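Local coordinates for glycerophosphodiester phosphodiesterase (Cytophaga hutchinsonii ATCC 33406, PDB 3CH0), which belongs to the glycerophosphodiester phosphodiesterase family, whose members are built on the TIM-barrel fold, at residues A7-Q12 with D267-K272; K31-G36 with E125-K130; L40-V45 with D169-Q174. All coordinates share one frame; numbering follows the deposited sequence. Where two conformers were deposited one is given.

Contact 1: residues A7-Q12 with D267-K272; sequences ASFDIQ and DLFFEK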
ATOM      1  N   ALA A   7      -0.889   3.859 -22.849  1.00 25.77           N
ATOM      2  CA  ALA A   7      -2.100   3.087 -22.676  1.00 28.22           C
ATOM      3  C   ALA A   7      -1.897   2.090 -21.537  1.00 26.32           C
ATOM      4  O   ALA A   7      -0.824   1.483 -21.385  1.00 28.68           O
ATOM      5  CB  ALA A   7      -2.458   2.349 -23.964  1.00 29.58           C
ATOM      6  N   SER A   8      -2.932   1.953 -20.721  1.00 26.00           N
ATOM      7  CA  SER A   8      -2.950   0.971 -19.647  1.00 23.89           C
ATOM      8  C   SER A   8      -1.985   1.272 -18.501  1.00 19.95           C
ATOM      9  O   SER A   8      -1.728   0.372 -17.722  1.00 22.57           O
ATOM     10  CB  SER A   8      -2.650  -0.426 -20.192  1.00 28.53           C
ATOM     11  OG  SER A   8      -3.580  -0.748 -21.233  1.00 38.96           O
ATOM     12  N   PHE A   9      -1.495   2.501 -18.413  1.00 16.93           N
ATOM     13  CA  PHE A   9      -0.597   2.903 -17.323  1.00 17.00           C
ATOM     14  C   PHE A   9      -1.347   2.877 -15.979  1.00 16.31           C
ATOM     15  O   PHE A   9      -2.514   3.339 -15.912  1.00 17.46           O
ATOM     16  CB  PHE A   9      -0.103   4.307 -17.619  1.00 15.17           C
ATOM     17  CG  PHE A   9       1.126   4.704 -16.818  1.00 14.13           C
ATOM     18  CD1 PHE A   9       2.380   4.233 -17.156  1.00 15.56           C
ATOM     19  CD2 PHE A   9       1.015   5.549 -15.719  1.00 14.11           C
ATOM     20  CE1 PHE A   9       3.508   4.641 -16.437  1.00 16.07           C
ATOM     21  CE2 PHE A   9       2.145   5.948 -15.013  1.00 15.02           C
ATOM     22  CZ  PHE A   9       3.375   5.508 -15.363  1.00 12.99           C
ATOM     23  N   ASP A  10      -0.671   2.416 -14.933  1.00 13.78           N
ATOM     24  CA  ASP A  10      -1.298   2.267 -13.610  1.00 11.41           C
ATOM     25  C   ASP A  10      -0.886   3.416 -12.683  1.00 12.64           C
ATOM     26  O   ASP A  10       0.220   3.418 -12.162  1.00 11.40           O
ATOM     27  CB  ASP A  10      -0.906   0.917 -13.023  1.00 11.89           C
ATOM     28  CG  ASP A  10      -1.663   0.583 -11.783  1.00 14.71           C
ATOM     29  OD1 ASP A  10      -2.500   1.394 -11.339  1.00 12.28           O
ATOM     30  OD2 ASP A  10      -1.423  -0.529 -11.264  1.00 14.51           O
ATOM     31  N   ILE A  11      -1.773   4.398 -12.524  1.00 11.83           N
ATOM     32  CA  ILE A  11      -1.602   5.505 -11.583  1.00 11.45           C
ATOM     33  C   ILE A  11      -2.130   5.031 -10.222  1.00 12.54           C
ATOM     34  O   ILE A  11      -3.320   4.846 -10.072  1.00 11.03           O
ATOM     35  CB  ILE A  11      -2.391   6.768 -12.012  1.00 12.61           C
ATOM     36  CG1 ILE A  11      -1.867   7.286 -13.347  1.00 12.22           C
ATOM     37  CG2 ILE A  11      -2.306   7.855 -10.959  1.00 13.94           C
ATOM     38  CD1 ILE A  11      -2.792   8.279 -14.016  1.00 14.86           C
ATOM     39  N   GLN A  12      -1.215   4.852  -9.258  1.00 10.28           N
ATOM     40  CA  GLN A  12      -1.535   4.351  -7.928  1.00  8.76           C
ATOM     41  C   GLN A  12      -1.429   5.482  -6.905  1.00  8.70           C
ATOM     42  O   GLN A  12      -0.375   6.105  -6.761  1.00 10.46           O
ATOM     43  CB  GLN A  12      -0.656   3.190  -7.450  1.00  9.33           C
ATOM     44  CG  GLN A  12      -0.600   2.050  -8.432  1.00  8.69           C
ATOM     45  CD  GLN A  12      -0.330   0.705  -7.765  1.00 10.68           C
ATOM     46  OE1 GLN A  12      -0.153   0.636  -6.539  1.00 12.31           O
ATOM     47  NE2 GLN A  12      -0.315  -0.352  -8.551  1.00 12.24           N
ATOM     48  N   ASP A 267      -2.506  13.673  -7.738  1.00 12.34           N
ATOM     49  CA  ASP A 267      -2.911  14.898  -8.428  1.00 15.07           C
ATOM     50  C   ASP A 267      -1.913  15.360  -9.527  1.00 12.98           C
ATOM     51  O   ASP A 267      -2.304  16.057 -10.491  1.00 14.17           O
ATOM     52  CB  ASP A 267      -3.197  16.019  -7.412  1.00 15.55           C
ATOM     53  CG  ASP A 267      -2.024  16.351  -6.523  1.00 16.55           C
ATOM     54  OD1 ASP A 267      -1.360  15.439  -6.035  1.00 15.48           O
ATOM     55  OD2 ASP A 267      -1.821  17.557  -6.220  1.00 22.18           O
ATOM     56  N   LEU A 268      -0.644  14.954  -9.417  1.00 12.56           N
ATOM     57  CA  LEU A 268       0.343  15.277 -10.458  1.00 14.80           C
ATOM     58  C   LEU A 268      -0.123  14.845 -11.846  1.00 16.22           C
ATOM     59  O   LEU A 268       0.172  15.493 -12.839  1.00 16.93           O
ATOM     60  CB  LEU A 268       1.717  14.654 -10.136  1.00 14.56           C
ATOM     61  CG  LEU A 268       2.471  15.316  -8.959  1.00 15.82           C
ATOM     62  CD1 LEU A 268       3.633  14.512  -8.464  1.00 14.34           C
ATOM     63  CD2 LEU A 268       2.944  16.733  -9.307  1.00 17.86           C
ATOM     64  N   PHE A 269      -0.864  13.750 -11.912  1.00 13.24           N
ATOM     65  CA  PHE A 269      -1.269  13.189 -13.176  1.00 14.88           C
ATOM     66  C   PHE A 269      -2.452  13.916 -13.783  1.00 18.25           C
ATOM     67  O   PHE A 269      -2.736  13.675 -14.939  1.00 19.37           O
ATOM     68  CB  PHE A 269      -1.619  11.706 -13.015  1.00 15.86           C
ATOM     69  CG  PHE A 269      -0.407  10.829 -12.867  1.00 12.80           C
ATOM     70  CD1 PHE A 269       0.285  10.381 -13.965  1.00 11.01           C
ATOM     71  CD2 PHE A 269       0.076  10.477 -11.631  1.00 12.43           C
ATOM     72  CE1 PHE A 269       1.374   9.560 -13.842  1.00 14.26           C
ATOM     73  CE2 PHE A 269       1.161   9.665 -11.504  1.00 12.75           C
ATOM     74  CZ  PHE A 269       1.819   9.212 -12.574  1.00 11.93           C
ATOM     75  N   PHE A 270      -3.167  14.717 -13.001  1.00 20.04           N
ATOM     76  CA  PHE A 270      -4.408  15.363 -13.440  1.00 21.07           C
ATOM     77  C   PHE A 270      -4.261  16.900 -13.491  1.00 23.31           C
ATOM     78  O   PHE A 270      -5.158  17.583 -13.959  1.00 31.10           O
ATOM     79  CB  PHE A 270      -5.556  14.917 -12.539  1.00 18.58           C
ATOM     80  CG  PHE A 270      -5.671  13.432 -12.470  1.00 18.02           C
ATOM     81  CD1 PHE A 270      -6.218  12.715 -13.525  1.00 21.67           C
ATOM     82  CD2 PHE A 270      -5.091  12.725 -11.431  1.00 16.53           C
ATOM     83  CE1 PHE A 270      -6.270  11.319 -13.493  1.00 24.04           C
ATOM     84  CE2 PHE A 270      -5.164  11.332 -11.397  1.00 15.65           C
ATOM     85  CZ  PHE A 270      -5.727  10.627 -12.434  1.00 24.01           C
ATOM     86  N   GLU A 271      -3.096  17.405 -13.091  1.00 31.72           N
ATOM     87  CA  GLU A 271      -2.655  18.793 -13.336  1.00 37.76           C
ATOM     88  C   GLU A 271      -2.351  19.082 -14.819  1.00 44.04           C
ATOM     89  O   GLU A 271      -1.409  18.534 -15.404  1.00 45.35           O
ATOM     90  CB  GLU A 271      -1.426  19.125 -12.471  1.00 38.82           C
ATOM     91  CG  GLU A 271      -1.786  19.346 -11.005  1.00 46.51           C
ATOM     92  CD  GLU A 271      -0.583  19.258 -10.049  1.00 44.67           C
ATOM     93  OE1 GLU A 271       0.565  19.393 -10.525  1.00 55.13           O
ATOM     94  OE2 GLU A 271      -0.803  19.049  -8.824  1.00 50.99           O
ATOM     95  N   LYS A 272      -3.166  19.959 -15.411  1.00 50.74           N
ATOM     96  CA  LYS A 272      -3.005  20.360 -16.812  1.00 54.71           C
ATOM     97  C   LYS A 272      -1.893  21.401 -16.920  1.00 57.90           C
ATOM     98  O   LYS A 272      -0.694  21.074 -16.883  1.00 59.75           O
ATOM     99  CB  LYS A 272      -4.330  20.892 -17.386  1.00 54.62           C
ATOM    100  OXT LYS A 272      -2.174  22.596 -17.029  1.00 61.34           O
TER

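Contact 2: residues K31-G36 with E125-K130; sequences KALLLG and EKLSAK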
ATOM      1  N   LYS A  31     -10.838  10.839  -2.072  1.00  9.19           N
ATOM      2  CA  LYS A  31     -10.169  11.832  -2.897  1.00 10.55           C
ATOM      3  C   LYS A  31      -9.461  11.194  -4.087  1.00 11.07           C
ATOM      4  O   LYS A  31      -9.563  11.693  -5.214  1.00 12.46           O
ATOM      5  CB  LYS A  31      -9.191  12.638  -2.034  1.00 13.18           C
ATOM      6  CG  LYS A  31      -8.279  13.592  -2.776  1.00 17.37           C
ATOM      7  CD  LYS A  31      -8.953  14.757  -3.341  1.00 17.62           C
ATOM      8  CE  LYS A  31      -7.918  15.695  -3.966  1.00 24.81           C
ATOM      9  NZ  LYS A  31      -8.595  16.802  -4.704  1.00 26.74           N
ATOM     10  N   ALA A  32      -8.684  10.129  -3.858  1.00  9.91           N
ATOM     11  CA  ALA A  32      -7.962   9.514  -4.958  1.00  9.06           C
ATOM     12  C   ALA A  32      -8.956   8.957  -5.992  1.00 10.38           C
ATOM     13  O   ALA A  32      -8.698   9.034  -7.201  1.00 12.96           O
ATOM     14  CB  ALA A  32      -7.027   8.390  -4.405  1.00 12.25           C
ATOM     15  N   LEU A  33     -10.038   8.352  -5.523  1.00 12.97           N
ATOM     16  CA  LEU A  33     -11.075   7.794  -6.398  1.00 17.39           C
ATOM     17  C   LEU A  33     -11.646   8.910  -7.285  1.00 17.88           C
ATOM     18  O   LEU A  33     -11.682   8.797  -8.514  1.00 19.02           O
ATOM     19  CB  LEU A  33     -12.211   7.216  -5.549  1.00 18.24           C
ATOM     20  CG  LEU A  33     -12.152   5.785  -5.043  1.00 28.05           C
ATOM     21  CD1 LEU A  33     -12.796   5.658  -3.606  1.00 22.48           C
ATOM     22  CD2 LEU A  33     -12.839   4.837  -6.012  1.00 18.98           C
ATOM     23  N   LEU A  34     -11.973  10.014  -6.648  1.00 15.26           N
ATOM     24  CA  LEU A  34     -12.579  11.139  -7.366  1.00 15.48           C
ATOM     25  C   LEU A  34     -11.586  11.803  -8.298  1.00 17.28           C
ATOM     26  O   LEU A  34     -11.997  12.369  -9.322  1.00 17.21           O
ATOM     27  CB  LEU A  34     -13.142  12.137  -6.398  1.00 15.91           C
ATOM     28  CG  LEU A  34     -14.360  11.675  -5.598  1.00 23.16           C
ATOM     29  CD1 LEU A  34     -14.760  12.705  -4.581  1.00 26.47           C
ATOM     30  CD2 LEU A  34     -15.527  11.344  -6.501  1.00 25.89           C
ATOM     31  N   LEU A  35     -10.291  11.791  -7.977  1.00 13.74           N
ATOM     32  CA  LEU A  35      -9.286  12.346  -8.871  1.00 12.39           C
ATOM     33  C   LEU A  35      -9.181  11.519 -10.114  1.00 13.87           C
ATOM     34  O   LEU A  35      -8.816  12.056 -11.179  1.00 17.11           O
ATOM     35  CB  LEU A  35      -7.910  12.370  -8.180  1.00 13.86           C
ATOM     36  CG  LEU A  35      -7.529  13.484  -7.224  1.00 17.82           C
ATOM     37  CD1 LEU A  35      -6.133  13.216  -6.561  1.00 16.32           C
ATOM     38  CD2 LEU A  35      -7.513  14.846  -7.893  1.00 19.34           C
ATOM     39  N   GLY A  36      -9.443  10.217  -9.981  1.00 13.23           N
ATOM     40  CA  GLY A  36      -9.402   9.307 -11.087  1.00 14.85           C
ATOM     41  C   GLY A  36      -8.224   8.370 -11.132  1.00 15.23           C
ATOM     42  O   GLY A  36      -7.888   7.853 -12.205  1.00 15.16           O
ATOM     43  N   GLU A 125     -16.047   0.413  -3.881  1.00 14.45           N
ATOM     44  CA  GLU A 125     -16.947  -0.293  -4.780  1.00 14.34           C
ATOM     45  C   GLU A 125     -18.224   0.489  -5.038  1.00 16.82           C
ATOM     46  O   GLU A 125     -18.787   0.352  -6.124  1.00 17.92           O
ATOM     47  CB  GLU A 125     -17.300  -1.666  -4.226  1.00 14.49           C
ATOM     48  CG  GLU A 125     -16.106  -2.614  -4.258  1.00 13.58           C
ATOM     49  CD  GLU A 125     -15.588  -2.869  -5.659  1.00 15.03           C
ATOM     50  OE1 GLU A 125     -16.339  -3.485  -6.469  1.00 16.70           O
ATOM     51  OE2 GLU A 125     -14.428  -2.465  -6.015  1.00 14.61           O
ATOM     52  N   LYS A 126     -18.708   1.218  -4.034  1.00 17.12           N
ATOM     53  CA  LYS A 126     -19.933   2.052  -4.274  1.00 15.54           C
ATOM     54  C   LYS A 126     -19.637   3.126  -5.319  1.00 19.28           C
ATOM     55  O   LYS A 126     -20.523   3.512  -6.122  1.00 21.28           O
ATOM     56  CB  LYS A 126     -20.382   2.720  -2.974  1.00 17.77           C
ATOM     57  CG  LYS A 126     -21.615   3.617  -3.130  1.00 27.34           C
ATOM     58  N   LEU A 127     -18.421   3.651  -5.319  1.00 16.80           N
ATOM     59  CA  LEU A 127     -18.052   4.742  -6.200  1.00 16.22           C
ATOM     60  C   LEU A 127     -17.609   4.274  -7.567  1.00 19.94           C
ATOM     61  O   LEU A 127     -17.764   5.015  -8.535  1.00 20.95           O
ATOM     62  CB  LEU A 127     -16.952   5.580  -5.595  1.00 15.71           C
ATOM     63  CG  LEU A 127     -17.379   6.383  -4.351  1.00 16.03           C
ATOM     64  CD1 LEU A 127     -16.183   7.033  -3.555  1.00 21.87           C
ATOM     65  CD2 LEU A 127     -18.394   7.490  -4.828  1.00 23.53           C
ATOM     66  N   SER A 128     -17.043   3.065  -7.665  1.00 16.91           N
ATOM     67  CA  SER A 128     -16.528   2.626  -8.930  1.00 19.34           C
ATOM     68  C   SER A 128     -16.511   1.109  -9.030  1.00 20.60           C
ATOM     69  O   SER A 128     -16.128   0.391  -8.096  1.00 24.82           O
ATOM     70  CB  SER A 128     -15.109   3.157  -9.085  1.00 22.96           C
ATOM     71  OG  SER A 128     -14.455   2.558 -10.186  1.00 22.13           O
ATOM     72  N   ALA A 129     -16.893   0.611 -10.189  1.00 19.42           N
ATOM     73  CA  ALA A 129     -16.751  -0.801 -10.437  1.00 21.27           C
ATOM     74  C   ALA A 129     -15.447  -1.102 -11.163  1.00 17.54           C
ATOM     75  O   ALA A 129     -15.162  -2.258 -11.377  1.00 19.86           O
ATOM     76  CB  ALA A 129     -17.948  -1.322 -11.294  1.00 22.33           C
ATOM     77  N   LYS A 130     -14.679  -0.092 -11.570  1.00 16.54           N
ATOM     78  CA  LYS A 130     -13.436  -0.334 -12.298  1.00 16.72           C
ATOM     79  C   LYS A 130     -12.153  -0.097 -11.460  1.00 14.92           C
ATOM     80  O   LYS A 130     -11.074  -0.448 -11.890  1.00 14.29           O
ATOM     81  CB  LYS A 130     -13.391   0.525 -13.564  1.00 21.13           C
ATOM     82  CG  LYS A 130     -14.489   0.134 -14.641  1.00 25.46           C
TER

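Contact 3: residues L40-V45 with D169-Q174; sequences LEFDLV and DRFTLQ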
ATOM      1  N   LEU A  40      -6.066   2.206  -5.883  1.00 10.03           N
ATOM      2  CA  LEU A  40      -5.846   2.644  -4.505  1.00  8.42           C
ATOM      3  C   LEU A  40      -4.762   1.713  -3.952  1.00  8.71           C
ATOM      4  O   LEU A  40      -4.943   0.495  -3.958  1.00  9.58           O
ATOM      5  CB  LEU A  40      -7.102   2.485  -3.690  1.00  9.60           C
ATOM      6  CG  LEU A  40      -8.361   3.216  -4.230  1.00  9.56           C
ATOM      7  CD1 LEU A  40      -9.571   2.894  -3.332  1.00 11.00           C
ATOM      8  CD2 LEU A  40      -8.089   4.710  -4.256  1.00 10.52           C
ATOM      9  N   GLU A  41      -3.690   2.295  -3.455  1.00  8.75           N
ATOM     10  CA  GLU A  41      -2.602   1.590  -2.824  1.00  7.93           C
ATOM     11  C   GLU A  41      -2.717   1.783  -1.286  1.00  8.01           C
ATOM     12  O   GLU A  41      -3.067   2.866  -0.786  1.00  8.49           O
ATOM     13  CB  GLU A  41      -1.254   2.068  -3.361  1.00  9.34           C
ATOM     14  CG  GLU A  41      -0.030   1.277  -2.895  1.00 11.67           C
ATOM     15  CD  GLU A  41       0.398   1.524  -1.472  1.00 11.12           C
ATOM     16  OE1 GLU A  41       0.081   2.564  -0.828  1.00 11.07           O
ATOM     17  OE2 GLU A  41       1.149   0.680  -0.922  1.00 12.24           O
ATOM     18  N   PHE A  42      -2.481   0.733  -0.507  1.00  9.10           N
ATOM     19  CA  PHE A  42      -2.705   0.834   0.921  1.00  8.79           C
ATOM     20  C   PHE A  42      -2.069  -0.361   1.607  1.00 10.13           C
ATOM     21  O   PHE A  42      -1.601  -1.278   0.975  1.00  9.40           O
ATOM     22  CB  PHE A  42      -4.209   0.880   1.256  1.00  8.70           C
ATOM     23  CG  PHE A  42      -4.968  -0.238   0.601  1.00  7.78           C
ATOM     24  CD1 PHE A  42      -5.453  -0.106  -0.687  1.00  8.66           C
ATOM     25  CD2 PHE A  42      -5.200  -1.455   1.274  1.00  8.72           C
ATOM     26  CE1 PHE A  42      -6.081  -1.131  -1.325  1.00  9.21           C
ATOM     27  CE2 PHE A  42      -5.815  -2.512   0.641  1.00  9.76           C
ATOM     28  CZ  PHE A  42      -6.267  -2.350  -0.652  1.00  9.25           C
ATOM     29  N   ASP A  43      -2.066  -0.318   2.935  1.00  9.69           N
ATOM     30  CA  ASP A  43      -1.338  -1.239   3.810  1.00  9.67           C
ATOM     31  C   ASP A  43      -2.310  -1.876   4.767  1.00 10.75           C
ATOM     32  O   ASP A  43      -3.271  -1.240   5.189  1.00  9.48           O
ATOM     33  CB  ASP A  43      -0.369  -0.404   4.593  1.00  8.98           C
ATOM     34  CG  ASP A  43       0.504   0.447   3.720  1.00 10.47           C
ATOM     35  OD1 ASP A  43       1.268  -0.151   2.952  1.00  9.90           O
ATOM     36  OD2 ASP A  43       0.530   1.700   3.826  1.00 11.36           O
ATOM     37  N   LEU A  44      -2.074  -3.158   5.089  1.00  9.10           N
ATOM     38  CA  LEU A  44      -2.968  -3.939   5.920  1.00 10.19           C
ATOM     39  C   LEU A  44      -2.258  -4.594   7.079  1.00  8.66           C
ATOM     40  O   LEU A  44      -1.146  -5.152   6.943  1.00  9.21           O
ATOM     41  CB  LEU A  44      -3.671  -5.026   5.112  1.00  9.17           C
ATOM     42  CG  LEU A  44      -4.395  -4.583   3.831  1.00 10.61           C
ATOM     43  CD1 LEU A  44      -4.873  -5.744   2.955  1.00 12.22           C
ATOM     44  CD2 LEU A  44      -5.572  -3.681   4.221  1.00 11.95           C
ATOM     45  N   VAL A  45      -2.927  -4.482   8.228  1.00 10.36           N
ATOM     46  CA  VAL A  45      -2.517  -5.116   9.492  1.00  8.35           C
ATOM     47  C   VAL A  45      -3.759  -5.742  10.130  1.00 10.57           C
ATOM     48  O   VAL A  45      -4.855  -5.650   9.568  1.00 11.21           O
ATOM     49  CB  VAL A  45      -1.752  -4.191  10.407  1.00  9.82           C
ATOM     50  CG1 VAL A  45      -0.592  -3.474   9.653  1.00  9.23           C
ATOM     51  CG2 VAL A  45      -2.753  -3.176  11.062  1.00 10.83           C
ATOM     52  N   ASP A 169     -10.379 -10.027  -9.153  0.50 16.42           N
ATOM     53  CA  ASP A 169      -9.756  -9.743 -10.432  0.50 16.47           C
ATOM     54  C   ASP A 169      -9.277  -8.303 -10.569  0.50 14.62           C
ATOM     55  O   ASP A 169      -8.653  -7.977 -11.554  0.50 16.42           O
ATOM     56  CB  ASP A 169     -10.663 -10.114 -11.602  0.50 16.79           C
ATOM     57  CG  ASP A 169     -10.921 -11.611 -11.680  0.50 16.77           C
ATOM     58  OD1 ASP A 169     -10.073 -12.418 -11.201  0.50 20.82           O
ATOM     59  OD2 ASP A 169     -11.964 -11.969 -12.255  0.50 29.13           O
ATOM     60  N   ARG A 170      -9.591  -7.466  -9.572  1.00 13.65           N
ATOM     61  CA  ARG A 170      -9.116  -6.078  -9.530  1.00 13.13           C
ATOM     62  C   ARG A 170      -8.158  -5.829  -8.347  1.00 12.71           C
ATOM     63  O   ARG A 170      -7.924  -4.697  -7.989  1.00 13.80           O
ATOM     64  CB  ARG A 170     -10.304  -5.096  -9.487  1.00 13.47           C
ATOM     65  CG  ARG A 170     -10.937  -4.986 -10.856  1.00 12.08           C
ATOM     66  CD  ARG A 170     -12.124  -4.066 -10.913  1.00 15.30           C
ATOM     67  NE  ARG A 170     -13.260  -4.615 -10.217  1.00 15.02           N
ATOM     68  CZ  ARG A 170     -13.826  -4.126  -9.116  1.00 15.58           C
ATOM     69  NH1 ARG A 170     -13.409  -3.015  -8.512  1.00 14.09           N
ATOM     70  NH2 ARG A 170     -14.885  -4.740  -8.604  1.00 17.22           N
ATOM     71  N   PHE A 171      -7.642  -6.916  -7.777  1.00 12.97           N
ATOM     72  CA  PHE A 171      -6.842  -6.868  -6.579  1.00 11.90           C
ATOM     73  C   PHE A 171      -5.427  -7.350  -6.841  1.00 13.65           C
ATOM     74  O   PHE A 171      -5.207  -8.402  -7.451  1.00 14.94           O
ATOM     75  CB  PHE A 171      -7.419  -7.724  -5.447  1.00 12.93           C
ATOM     76  CG  PHE A 171      -7.014  -7.199  -4.100  1.00 13.00           C
ATOM     77  CD1 PHE A 171      -5.780  -7.560  -3.550  1.00 12.92           C
ATOM     78  CD2 PHE A 171      -7.801  -6.286  -3.406  1.00 11.90           C
ATOM     79  CE1 PHE A 171      -5.356  -6.966  -2.319  1.00 12.83           C
ATOM     80  CE2 PHE A 171      -7.375  -5.766  -2.206  1.00 14.19           C
ATOM     81  CZ  PHE A 171      -6.184  -6.113  -1.679  1.00 14.64           C
ATOM     82  N   THR A 172      -4.437  -6.576  -6.386  1.00 12.02           N
ATOM     83  CA  THR A 172      -3.054  -7.054  -6.300  1.00 10.31           C
ATOM     84  C   THR A 172      -2.611  -7.049  -4.871  1.00 11.69           C
ATOM     85  O   THR A 172      -2.877  -6.083  -4.164  1.00 11.79           O
ATOM     86  CB  THR A 172      -2.094  -6.134  -7.115  1.00 12.76           C
ATOM     87  OG1 THR A 172      -2.575  -6.066  -8.470  1.00 13.60           O
ATOM     88  CG2 THR A 172      -0.646  -6.627  -7.084  1.00 13.61           C
ATOM     89  N   LEU A 173      -1.981  -8.135  -4.436  1.00 11.71           N
ATOM     90  CA  LEU A 173      -1.486  -8.285  -3.074  1.00  9.99           C
ATOM     91  C   LEU A 173       0.026  -8.059  -3.163  1.00 11.67           C
ATOM     92  O   LEU A 173       0.715  -8.755  -3.909  1.00 10.62           O
ATOM     93  CB  LEU A 173      -1.781  -9.688  -2.518  1.00 10.32           C
ATOM     94  CG  LEU A 173      -1.561  -9.920  -1.040  1.00 15.12           C
ATOM     95  CD1 LEU A 173      -0.058  -9.867  -0.666  1.00 15.47           C
ATOM     96  CD2 LEU A 173      -2.479  -9.020  -0.152  1.00 14.92           C
ATOM     97  N   GLN A 174       0.514  -7.062  -2.435  1.00  9.16           N
ATOM     98  CA  GLN A 174       1.924  -6.718  -2.470  1.00  9.03           C
ATOM     99  C   GLN A 174       2.556  -6.993  -1.146  1.00  8.51           C
ATOM    100  O   GLN A 174       1.919  -6.960  -0.097  1.00  9.77           O
ATOM    101  CB  GLN A 174       2.190  -5.266  -2.852  1.00 10.60           C
ATOM    102  CG  GLN A 174       1.536  -4.288  -1.913  1.00 10.96           C
ATOM    103  CD  GLN A 174       1.699  -2.801  -2.252  1.00 10.45           C
ATOM    104  OE1 GLN A 174       2.688  -2.395  -2.882  1.00  9.89           O
ATOM    105  NE2 GLN A 174       0.788  -1.962  -1.690  1.00  9.65           N
TER

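Contact 1: residues A7-Q12 with D267-K272
I11 lies across the ring of F269, and the C-terminal segment is thereby packed onto the flank of the barrel strand 10-13. CB of I11 stays back from the ring, while the three carbons beyond it divide the aromatic surface among them. CG1 sits almost on the ring normal, 3.8 Å from the centroid of F269, in a CH-pi contact over the middle of one face. The branch methyl CG2 reaches the ring on one flank, 3.6 Å from CD2 of F269. With CG1 anti to the carbonyl carbon (chi1 -63°) and the chain then extended, CD1 travels back toward the root of the phenylalanine, 3.7 Å from CG of F269. The same methyl stands 4.1 Å from CZ of F270, whose own ring has CB of F269 over one face. F9 also reaches F269: its CE2 lies 3.9 Å from CE1 of F269, the two side chains crossing at roughly a right angle. The strand's other face is polar. There NE2 of Q12 donates to OD2 of D10 over 2.9 Å, arriving from well above the carboxylate plane, while OD1 of D10 bonds to T39 and OE1 of Q12 to N134. F269 itself lies between the sheet and helix 247-256, touching I261 and T263 of strand 260-263 and I250 of the helix, and strand 10-13 runs parallel to and between strands 39-46 and 260-263.

Contact 2: residues K31-G36 with E125-K130
No flat group takes part where L33 meets L127 and S128: the touching atoms are leucine methyls and the serine CB. This is packing between the C-terminal ends of two outer helices of the TIM barrel, 26-35 and 117-127, each of which leads into a strand of the parallel barrel wall. L33 carries the contact on its two methyls, which part to reach successive residues of the other segment. CD1 of L33 touches CD1 of L127 at 3.7 Å where the two side chains cross at a slant. CD2 turns instead to the end of the helix, 4.2 Å from CB of S128. The second torsion of L33, 144°, is well short of a fully extended arrangement and sets the direction of both methyls. With no hydrogen bond between the segments, apolar contact alone joins them, and L127 is exposed, so this is a surface seam.

Both helices finish close to the contact. The first ends in a Schellman motif at G36, which has positive phi and whose N bonds back to O of A32 at 3.1 Å and more weakly to O of L33. In the second, S128 leaves helical geometry, and its OG, anti to the serine's own N, accepts from N of I131. OG of S128 also accepts from N of K130 at 3.0 Å, with an N-H...O angle of 142°, the bond that makes an ST turn.

Contact 3: residues L40-V45 with D169-Q174
E41 and F42 face Q174 and F171 across two strands running in broadly the same direction: the axes of segments 40-45 and 171-174 come within 9.1 Å, with 50° between their directions. The spacing is too wide for direct pairing: in this TIM barrel, strand 132-137 intervenes, parallel to both 39-46 and 171-175, so side chains alone span the distance. E41 and T172 have the nearest CA atoms, 9.3 Å apart.

The polar bridge is made inside the barrel. NE2 of Q174 donates to OE2 of E41 at 2.8 Å, with an N-H...O angle of 148°, meeting the oxygen on its anti side and somewhat out of the carboxylate plane. The carboxylate and amide planes stand 78° apart. A bend at the second torsion of E41 brings its carboxylate to the amide, whereas Q174 reaches across with a chain extended beyond CG. The other oxygen, OE1 of E41, accepts from N of R15, so protein N-H groups hold both ends of this buried carboxylate. A bound citric acid, probably from the crystallisation liquor, comes within about 3 Å of the E41 side chain (nearest atoms) and may mark a pocket.

On the opposite side of the strands, among residues that include L120 of helix 117-127, the two phenylalanines cross nearly at right angles. CE2 of F171 lies in the plane of the F42 ring at its edge, 3.9 Å from CZ of F42.

Overall arrangement
The three contacts run from the outer layer of the barrel to its interior. The centre of contact 3 lies about 6 Å from the centre of the chain, beside the citric acid, whereas those of contacts 1 and 2 lie about 17 and 16 Å from it. Contacts 1 and 2, with centres about 14 Å apart, touch where CZ of F270 packs 3.5 Å from O of G36. Contact 2 meets contact 3, whose centre is about 15 Å away, through a salt bridge of 2.8 Å between OE2 of E125 and NH1 of R170. Contacts 1 and 3 share neighbouring strands of one sheet, with OE1 of Q12 3.7 Å from CB of E41. Along the chain, contact 1 encloses the others, whose segments alternate.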